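PDB 5X32: D-mannose isomerase from Marinomonas mediterranea, which catalyses the reversible isomerisation of D-mannose to D-fructose and, less efficiently, also acts on D-lyxose, but cannot use D-glucose. Local coordinates for residues Phe60-Gln64 against Tyr74-Ala78; Glu145-Trp149 against Ile160-Trp164; Met184-Asp188 against Met261-Arg265. All coordinates share one frame; numbering follows the deposited sequence.

Contact 1. Residues Phe60-Gln64 against Tyr74-Ala78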
loop_
_atom_site.group_PDB
_atom_site.type_symbol
_atom_site.label_atom_id
_atom_site.label_comp_id
_atom_site.label_asym_id
_atom_site.label_seq_id
_atom_site.Cartn_x
_atom_site.Cartn_y
_atom_site.Cartn_z
ATOM N N PHE A 60 -8.634 -2.883 -6.256
ATOM C CA PHE A 60 -8.229 -3.777 -5.176
ATOM C C PHE A 60 -9.338 -3.964 -4.120
ATOM O O PHE A 60 -9.637 -5.095 -3.720
ATOM C CB PHE A 60 -6.956 -3.246 -4.503
ATOM C CG PHE A 60 -6.526 -4.051 -3.323
ATOM C CD1 PHE A 60 -7.024 -3.783 -2.061
ATOM C CD2 PHE A 60 -5.651 -5.109 -3.480
ATOM C CE1 PHE A 60 -6.634 -4.550 -0.983
ATOM C CE2 PHE A 60 -5.259 -5.871 -2.404
ATOM C CZ PHE A 60 -5.745 -5.592 -1.159
ATOM N N ASN A 61 -9.943 -2.858 -3.685
ATOM C CA ASN A 61 -11.026 -2.909 -2.709
ATOM C C ASN A 61 -12.101 -3.890 -3.109
ATOM O O ASN A 61 -12.350 -4.890 -2.428
ATOM C CB ASN A 61 -11.705 -1.548 -2.556
ATOM C CG ASN A 61 -10.938 -0.584 -1.691
ATOM O OD1 ASN A 61 -9.717 -0.708 -1.501
ATOM N ND2 ASN A 61 -11.660 0.410 -1.158
ATOM N N PHE A 62 -12.719 -3.617 -4.253
ATOM C CA PHE A 62 -13.931 -4.346 -4.614
ATOM C C PHE A 62 -13.596 -5.777 -4.993
ATOM O O PHE A 62 -14.364 -6.694 -4.696
ATOM C CB PHE A 62 -14.670 -3.635 -5.742
ATOM C CG PHE A 62 -15.309 -2.351 -5.307
ATOM C CD1 PHE A 62 -16.360 -2.360 -4.406
ATOM C CD2 PHE A 62 -14.854 -1.137 -5.789
ATOM C CE1 PHE A 62 -16.957 -1.184 -3.996
ATOM C CE2 PHE A 62 -15.430 0.039 -5.381
ATOM C CZ PHE A 62 -16.494 0.018 -4.486
ATOM N N ALA A 63 -12.434 -5.978 -5.604
ATOM C CA ALA A 63 -12.020 -7.334 -5.940
ATOM C C ALA A 63 -11.828 -8.174 -4.681
ATOM O O ALA A 63 -12.413 -9.247 -4.552
ATOM C CB ALA A 63 -10.763 -7.317 -6.768
ATOM N N GLN A 64 -11.025 -7.671 -3.745
ATOM C CA GLN A 64 -10.774 -8.384 -2.494
ATOM C C GLN A 64 -12.081 -8.657 -1.723
ATOM O O GLN A 64 -12.288 -9.762 -1.173
ATOM C CB GLN A 64 -9.804 -7.584 -1.634
ATOM C CG GLN A 64 -8.377 -7.570 -2.155
ATOM C CD GLN A 64 -7.782 -8.941 -2.196
ATOM O OE1 GLN A 64 -7.897 -9.711 -1.239
ATOM N NE2 GLN A 64 -7.156 -9.276 -3.313
ATOM N N TYR A 74 -19.984 -6.481 -5.867
ATOM C CA TYR A 74 -18.599 -6.083 -5.641
ATOM C C TYR A 74 -17.751 -6.419 -6.852
ATOM O O TYR A 74 -16.897 -5.630 -7.275
ATOM C CB TYR A 74 -18.028 -6.766 -4.404
ATOM C CG TYR A 74 -18.557 -6.219 -3.110
ATOM C CD1 TYR A 74 -19.115 -4.944 -3.057
ATOM C CD2 TYR A 74 -18.491 -6.966 -1.937
ATOM C CE1 TYR A 74 -19.595 -4.424 -1.865
ATOM C CE2 TYR A 74 -18.968 -6.458 -0.737
ATOM C CZ TYR A 74 -19.519 -5.184 -0.705
ATOM O OH TYR A 74 -19.997 -4.655 0.476
ATOM N N LYS A 75 -18.006 -7.587 -7.428
ATOM C CA LYS A 75 -17.368 -7.954 -8.678
ATOM C C LYS A 75 -17.785 -6.969 -9.768
ATOM O O LYS A 75 -16.965 -6.597 -10.622
ATOM C CB LYS A 75 -17.724 -9.380 -9.062
ATOM C CG LYS A 75 -16.848 -9.977 -10.145
ATOM C CD LYS A 75 -17.568 -11.167 -10.754
ATOM C CE LYS A 75 -16.950 -11.644 -12.047
ATOM N NZ LYS A 75 -17.784 -12.751 -12.592
ATOM N N HIS A 76 -19.041 -6.518 -9.725
ATOM C CA HIS A 76 -19.460 -5.526 -10.711
ATOM C C HIS A 76 -18.717 -4.204 -10.551
ATOM O O HIS A 76 -18.273 -3.614 -11.533
ATOM C CB HIS A 76 -20.959 -5.253 -10.628
ATOM C CG HIS A 76 -21.810 -6.411 -11.044
ATOM N ND1 HIS A 76 -23.170 -6.460 -10.804
ATOM C CD2 HIS A 76 -21.502 -7.554 -11.704
ATOM C CE1 HIS A 76 -23.658 -7.587 -11.288
ATOM N NE2 HIS A 76 -22.667 -8.270 -11.839
ATOM N N ALA A 77 -18.514 -3.775 -9.311
ATOM C CA ALA A 77 -17.804 -2.522 -9.072
ATOM C C ALA A 77 -16.331 -2.653 -9.456
ATOM O O ALA A 77 -15.731 -1.696 -9.971
ATOM C CB ALA A 77 -17.950 -2.092 -7.625
ATOM N N ALA A 78 -15.749 -3.827 -9.220
ATOM C CA ALA A 78 -14.348 -4.048 -9.590
ATOM C C ALA A 78 -14.185 -3.990 -11.102
ATOM O O ALA A 78 -13.225 -3.405 -11.612
ATOM C CB ALA A 78 -13.833 -5.387 -9.050
#
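Tyr74, Ala77 and Ala78 line the side of helix 72-89 that meets Phe62 and Ala63 of helix 52-69. The two short helical segments run antiparallel, 150° between their directions, and their axes approach to 7.7 Å, a close approach consistent with the small alanines at the interface. Tyr74 makes the first approach. Its CD1 comes to the rim of the Phe62 ring, near that ring's plane, 4.0 Å from Phe62 CD1, and the two side chains cross at about a right angle. Tyr74 CB also reaches the backbone of the other helix, 3.7 Å from Phe62 O. Phe62 CB packs 3.4 Å from Tyr74 O, the oxygen that accepts the helical hydrogen bond from Ala78 N. One turn further on, Ala77 sets its methyl squarely over the Phe62 ring. Ala77 CB sits 3.5 Å from the ring centroid and only 12° off the normal, a CH-pi contact that touches all six ring carbons rather than one edge. Phe62 reaches this place because its CG lies anti to its own carbonyl carbon (chi1 -71°), which brings the ring against Ala77. Ala78 ends the series beside the stem of the same side chain, Ala78 CB 3.8 Å from Phe62 CB, and its methyl also abuts the backbone N and, at 4.3 Å, the CB of Ala63. The contact is apolar and mostly buried, within an antiparallel helical hairpin of the alpha/alpha fold joined by a short turn. Beyond it, Phe62 meets the ring of Phe34 and packs on Cys27, while Ala63 and Ala78 share Ile128 just past helix 112-127. Elsewhere on helix 52-69, Asn61 and Gln64 lean on helix 379-390, and Phe60 packs on Leu120 of helix 112-127.

Contact 2. Residues Glu145-Trp149 against Ile160-Trp164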
loop_
_atom_site.group_PDB
_atom_site.type_symbol
_atom_site.label_atom_id
_atom_site.label_comp_id
_atom_site.label_asym_id
_atom_site.label_seq_id
_atom_site.Cartn_x
_atom_site.Cartn_y
_atom_site.Cartn_z
ATOM N N GLU A 145 9.843 -3.286 -17.819
ATOM C CA GLU A 145 11.140 -3.867 -18.136
ATOM C C GLU A 145 11.857 -2.978 -19.130
ATOM O O GLU A 145 13.048 -2.675 -18.987
ATOM C CB GLU A 145 10.985 -5.290 -18.683
ATOM C CG GLU A 145 12.164 -6.206 -18.364
ATOM C CD GLU A 145 12.387 -6.409 -16.865
ATOM O OE1 GLU A 145 13.483 -6.893 -16.494
ATOM O OE2 GLU A 145 11.473 -6.102 -16.055
ATOM N N THR A 146 11.094 -2.553 -20.133
ATOM C CA THR A 146 11.605 -1.743 -21.219
ATOM C C THR A 146 11.995 -0.359 -20.734
ATOM O O THR A 146 12.996 0.197 -21.179
ATOM C CB THR A 146 10.587 -1.617 -22.324
ATOM O OG1 THR A 146 10.341 -2.910 -22.878
ATOM C CG2 THR A 146 11.086 -0.678 -23.403
ATOM N N HIS A 147 11.215 0.211 -19.823
ATOM C CA HIS A 147 11.444 1.621 -19.536
ATOM C C HIS A 147 11.958 1.928 -18.125
ATOM O O HIS A 147 12.619 2.943 -17.928
ATOM C CB HIS A 147 10.161 2.414 -19.808
ATOM C CG HIS A 147 9.794 2.510 -21.260
ATOM N ND1 HIS A 147 8.723 1.836 -21.806
ATOM C CD2 HIS A 147 10.307 3.267 -22.260
ATOM C CE1 HIS A 147 8.622 2.131 -23.091
ATOM N NE2 HIS A 147 9.570 3.001 -23.390
ATOM N N PHE A 148 11.654 1.083 -17.142
ATOM C CA PHE A 148 11.974 1.421 -15.750
ATOM C C PHE A 148 13.023 0.507 -15.140
ATOM O O PHE A 148 13.759 0.917 -14.240
ATOM C CB PHE A 148 10.721 1.400 -14.871
ATOM C CG PHE A 148 9.760 2.487 -15.186
ATOM C CD1 PHE A 148 9.792 3.679 -14.480
ATOM C CD2 PHE A 148 8.837 2.338 -16.221
ATOM C CE1 PHE A 148 8.906 4.705 -14.792
ATOM C CE2 PHE A 148 7.955 3.351 -16.540
ATOM C CZ PHE A 148 7.984 4.536 -15.828
ATOM N N TRP A 149 13.081 -0.730 -15.618
ATOM C CA TRP A 149 13.971 -1.705 -15.023
ATOM C C TRP A 149 15.421 -1.285 -15.197
ATOM O O TRP A 149 15.850 -0.940 -16.283
ATOM C CB TRP A 149 13.744 -3.088 -15.621
ATOM C CG TRP A 149 14.651 -4.109 -15.029
ATOM C CD1 TRP A 149 15.512 -4.916 -15.701
ATOM C CD2 TRP A 149 14.809 -4.424 -13.637
ATOM N NE1 TRP A 149 16.193 -5.721 -14.825
ATOM C CE2 TRP A 149 15.781 -5.442 -13.549
ATOM C CE3 TRP A 149 14.219 -3.953 -12.457
ATOM C CZ2 TRP A 149 16.181 -5.998 -12.329
ATOM C CZ3 TRP A 149 14.623 -4.508 -11.245
ATOM C CH2 TRP A 149 15.588 -5.525 -11.197
ATOM N N ILE A 160 9.488 8.629 -15.587
ATOM C CA ILE A 160 9.814 9.154 -16.908
ATOM C C ILE A 160 8.695 10.091 -17.399
ATOM O O ILE A 160 7.521 9.885 -17.082
ATOM C CB ILE A 160 9.991 7.994 -17.914
ATOM C CG1 ILE A 160 10.884 6.903 -17.315
ATOM C CG2 ILE A 160 10.520 8.493 -19.245
ATOM C CD1 ILE A 160 10.616 5.520 -17.869
ATOM N N SER A 161 9.035 11.085 -18.215
ATOM C CA SER A 161 8.029 12.034 -18.685
ATOM C C SER A 161 7.037 11.341 -19.623
ATOM O O SER A 161 7.217 10.174 -19.966
ATOM C CB SER A 161 8.697 13.210 -19.387
ATOM O OG SER A 161 9.418 12.756 -20.515
ATOM N N SER A 162 5.977 12.042 -20.017
ATOM C CA SER A 162 4.931 11.421 -20.841
ATOM C C SER A 162 5.422 10.980 -22.222
ATOM O O SER A 162 4.994 9.943 -22.725
ATOM C CB SER A 162 3.736 12.370 -21.015
ATOM O OG SER A 162 4.158 13.694 -21.290
ATOM N N ASP A 163 6.331 11.762 -22.809
ATOM C CA ASP A 163 6.925 11.466 -24.124
ATOM C C ASP A 163 7.812 10.213 -24.128
ATOM O O ASP A 163 8.141 9.691 -25.196
ATOM C CB ASP A 163 7.697 12.687 -24.655
ATOM C CG ASP A 163 8.752 13.200 -23.687
ATOM O OD1 ASP A 163 9.134 14.385 -23.823
ATOM O OD2 ASP A 163 9.183 12.448 -22.781
ATOM N N TRP A 164 8.215 9.789 -22.926
ATOM C CA TRP A 164 9.162 8.695 -22.649
ATOM C C TRP A 164 10.614 9.127 -22.834
ATOM O O TRP A 164 11.503 8.280 -22.913
ATOM C CB TRP A 164 8.900 7.475 -23.537
ATOM C CG TRP A 164 7.638 6.721 -23.273
ATOM C CD1 TRP A 164 6.625 6.510 -24.166
ATOM C CD2 TRP A 164 7.271 6.014 -22.080
ATOM N NE1 TRP A 164 5.636 5.753 -23.593
ATOM C CE2 TRP A 164 6.007 5.431 -22.314
ATOM C CE3 TRP A 164 7.874 5.832 -20.837
ATOM C CZ2 TRP A 164 5.338 4.678 -21.349
ATOM C CZ3 TRP A 164 7.207 5.084 -19.878
ATOM C CH2 TRP A 164 5.954 4.517 -20.141
#
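An aromatic and aliphatic cluster, built from His147 and Phe148 on one side and Ile160 and Trp164 on the other, joins the C-terminal end of helix 133-147 to the loop that leaves strand 155-160. It closes off the hairpin of strands 149-150 and 155-160 at one edge of the antiparallel sheet. In its outer, face-to-face stack the His147 imidazole lies over the six-membered ring of Trp164, with the His147 and Trp164 ring centroids 4.1 Å apart and the planes only 12° from parallel. His147 CG lies anti to its carbonyl carbon (chi1 -69°), which sets the imidazole against the indole. His147 CD2 and Trp164 CE3 approach to 3.8 Å, and the methyl of Thr146, CG2, covers the other face of the imidazole. Trp164 closes a type I turn begun at Ser161, and its backbone takes a left-handed conformation (phi 79°). The inner layer centres on Ile160 CD1. This methyl sits over one face of the Phe148 ring, Ile160 CD1 being 3.5 Å from its centroid, in a CH-pi contact. Ile160 CD1 also touches the stem of His147, 3.7 Å from His147 CB, and lies in the plane of the indole at its edge. Phe148 completes the cluster by bringing CE2 to that same edge, 3.8 Å from Trp164 CZ3, the two side chains crossing at about a right angle. The isoleucine methyl thus meets His147 at the helix end, Phe148 just beyond it and the indole. Around the cluster, strand 104-111 supplies Asn110, which bonds to the backbone of Ile160 and touches Phe148 and Trp164. Phe148 pairs through its backbone with Leu157 of strand 155-160, and its ring goes on to pack against Cys112 and Leu115 of helix 112-127.

Contact 3. Residues Met184-Asp188 against Met261-Arg265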
loop_
_atom_site.group_PDB
_atom_site.type_symbol
_atom_site.label_atom_id
_atom_site.label_comp_id
_atom_site.label_asym_id
_atom_site.label_seq_id
_atom_site.Cartn_x
_atom_site.Cartn_y
_atom_site.Cartn_z
ATOM N N MET A 184 4.299 -9.919 -5.998
ATOM C CA MET A 184 3.783 -11.059 -5.228
ATOM C C MET A 184 2.307 -11.350 -5.537
ATOM O O MET A 184 1.895 -12.517 -5.651
ATOM C CB MET A 184 3.933 -10.826 -3.739
ATOM C CG MET A 184 5.350 -10.994 -3.250
ATOM S SD MET A 184 5.485 -10.583 -1.514
ATOM C CE MET A 184 4.438 -11.855 -0.884
ATOM N N SER A 185 1.511 -10.290 -5.689
ATOM C CA SER A 185 0.104 -10.469 -6.039
ATOM C C SER A 185 -0.010 -11.155 -7.406
ATOM O O SER A 185 -0.878 -12.018 -7.641
ATOM C CB SER A 185 -0.618 -9.124 -6.059
ATOM O OG SER A 185 -2.004 -9.280 -6.322
ATOM N N ALA A 186 0.901 -10.776 -8.297
ATOM C CA ALA A 186 0.926 -11.315 -9.646
ATOM C C ALA A 186 1.303 -12.789 -9.602
ATOM O O ALA A 186 0.701 -13.608 -10.288
ATOM C CB ALA A 186 1.905 -10.535 -10.516
ATOM N N PHE A 187 2.314 -13.126 -8.812
ATOM C CA PHE A 187 2.689 -14.524 -8.654
ATOM C C PHE A 187 1.552 -15.368 -8.079
ATOM O O PHE A 187 1.364 -16.500 -8.484
ATOM C CB PHE A 187 3.935 -14.674 -7.789
ATOM C CG PHE A 187 4.249 -16.099 -7.452
ATOM C CD1 PHE A 187 4.708 -16.963 -8.432
ATOM C CD2 PHE A 187 4.085 -16.584 -6.168
ATOM C CE1 PHE A 187 4.999 -18.284 -8.136
ATOM C CE2 PHE A 187 4.382 -17.905 -5.868
ATOM C CZ PHE A 187 4.837 -18.754 -6.852
ATOM N N ASP A 188 0.825 -14.851 -7.099
ATOM C CA ASP A 188 -0.295 -15.620 -6.564
ATOM C C ASP A 188 -1.377 -15.828 -7.626
ATOM O O ASP A 188 -1.958 -16.913 -7.745
ATOM C CB ASP A 188 -0.913 -14.926 -5.347
ATOM C CG ASP A 188 -0.054 -15.019 -4.096
ATOM O OD1 ASP A 188 0.975 -15.742 -4.074
ATOM O OD2 ASP A 188 -0.445 -14.368 -3.106
ATOM N N MET A 261 5.849 -12.275 4.105
ATOM C CA MET A 261 5.020 -12.782 3.028
ATOM C C MET A 261 5.874 -13.540 1.976
ATOM O O MET A 261 5.474 -14.586 1.472
ATOM C CB MET A 261 4.258 -11.625 2.407
ATOM C CG MET A 261 3.117 -11.095 3.259
ATOM S SD MET A 261 2.298 -9.711 2.433
ATOM C CE MET A 261 1.621 -10.504 0.964
ATOM N N LEU A 262 7.058 -13.023 1.679
ATOM C CA LEU A 262 7.983 -13.686 0.777
ATOM C C LEU A 262 8.548 -14.944 1.429
ATOM O O LEU A 262 8.773 -15.952 0.776
ATOM C CB LEU A 262 9.117 -12.741 0.416
ATOM C CG LEU A 262 8.781 -11.752 -0.687
ATOM C CD1 LEU A 262 9.969 -10.851 -0.909
ATOM C CD2 LEU A 262 8.380 -12.472 -1.966
ATOM N N ASP A 263 8.749 -14.888 2.737
ATOM C CA ASP A 263 9.315 -16.006 3.467
ATOM C C ASP A 263 8.343 -17.177 3.488
ATOM O O ASP A 263 8.757 -18.314 3.736
ATOM C CB ASP A 263 9.702 -15.602 4.890
ATOM C CG ASP A 263 10.660 -16.586 5.524
ATOM O OD1 ASP A 263 11.189 -17.449 4.790
ATOM O OD2 ASP A 263 10.923 -16.467 6.738
ATOM N N LYS A 264 7.052 -16.928 3.264
ATOM C CA LYS A 264 6.172 -18.090 3.210
ATOM C C LYS A 264 6.072 -18.606 1.785
ATOM O O LYS A 264 5.846 -19.793 1.570
ATOM C CB LYS A 264 4.771 -17.742 3.734
ATOM C CG LYS A 264 3.542 -18.416 3.031
ATOM C CD LYS A 264 3.444 -19.955 2.987
ATOM C CE LYS A 264 2.019 -20.397 2.635
ATOM N NZ LYS A 264 1.552 -19.831 1.289
ATOM N N ARG A 265 6.352 -17.766 0.803
ATOM C CA ARG A 265 6.262 -18.227 -0.576
ATOM C C ARG A 265 7.547 -18.888 -1.038
ATOM O O ARG A 265 7.533 -19.998 -1.568
ATOM C CB ARG A 265 5.895 -17.068 -1.498
ATOM C CG ARG A 265 4.721 -16.300 -0.976
ATOM C CD ARG A 265 4.161 -15.289 -1.955
ATOM N NE ARG A 265 3.173 -14.448 -1.294
ATOM C CZ ARG A 265 1.991 -14.865 -0.854
ATOM N NH1 ARG A 265 1.625 -16.130 -1.004
ATOM N NH2 ARG A 265 1.166 -14.012 -0.261
#
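Met184 reaches from helix 173-190 toward Met261, Leu262 and Arg265 on helix 249-265. From CB the chain runs extended to SD; Met184 CG lies 3.6 Å from Leu262 CD2. Met184 SD follows along the same leucine, 3.5 Å from Leu262 CD2. The chain then bends (chi3 64°), turning Met184 CE away from the leucine to Met261 CB at 3.3 Å and to the edge of the Arg265 guanidinium, near its plane. There the two methionine methyls meet, Met184 CE 3.6 Å from Met261 CE. Asp188, one turn beyond Met184, meets a face of that guanidinium instead: Asp188 OD1 is 3.2 Å from Arg265 NH1 but well out of the plane, and the carboxylate and guanidinium planes stand 77° apart. The salt bridge therefore rests on charge alone, with no N-H aimed at the oxygen. Replacing Arg265 with a leucine would probably leave Asp188 without this counter-charge. Lys390 brings a like charge close to Arg265. The segments run 31° from parallel with their axes 12.0 Å apart, a spacing bridged by long side chains and consistent with adjacent, like-directed helices of one layer of the (alpha/alpha)6 barrel of the N-acylglucosamine 2-epimerase family.

From the N terminus, contact 1 closes first, across the short turn between helices 52-69 and 72-89, and so makes an antiparallel helix pair. Contact 2 comes next and closes the hairpin of strands 149-150 and 155-160, fastening its exit to the end of helix 133-147. Contact 3 spans the longest interval: helix 193-212 lies between its partners, helices 173-190 and 249-265. The three follow in series, neither nesting nor crossing. Helix 112-127 touches residues of all three. Contacts 1 and 3 approach to about 6 Å between nearest atoms; contact 2 lies about 20 Å from contact 1 and 12 Å from contact 3, again between nearest atoms.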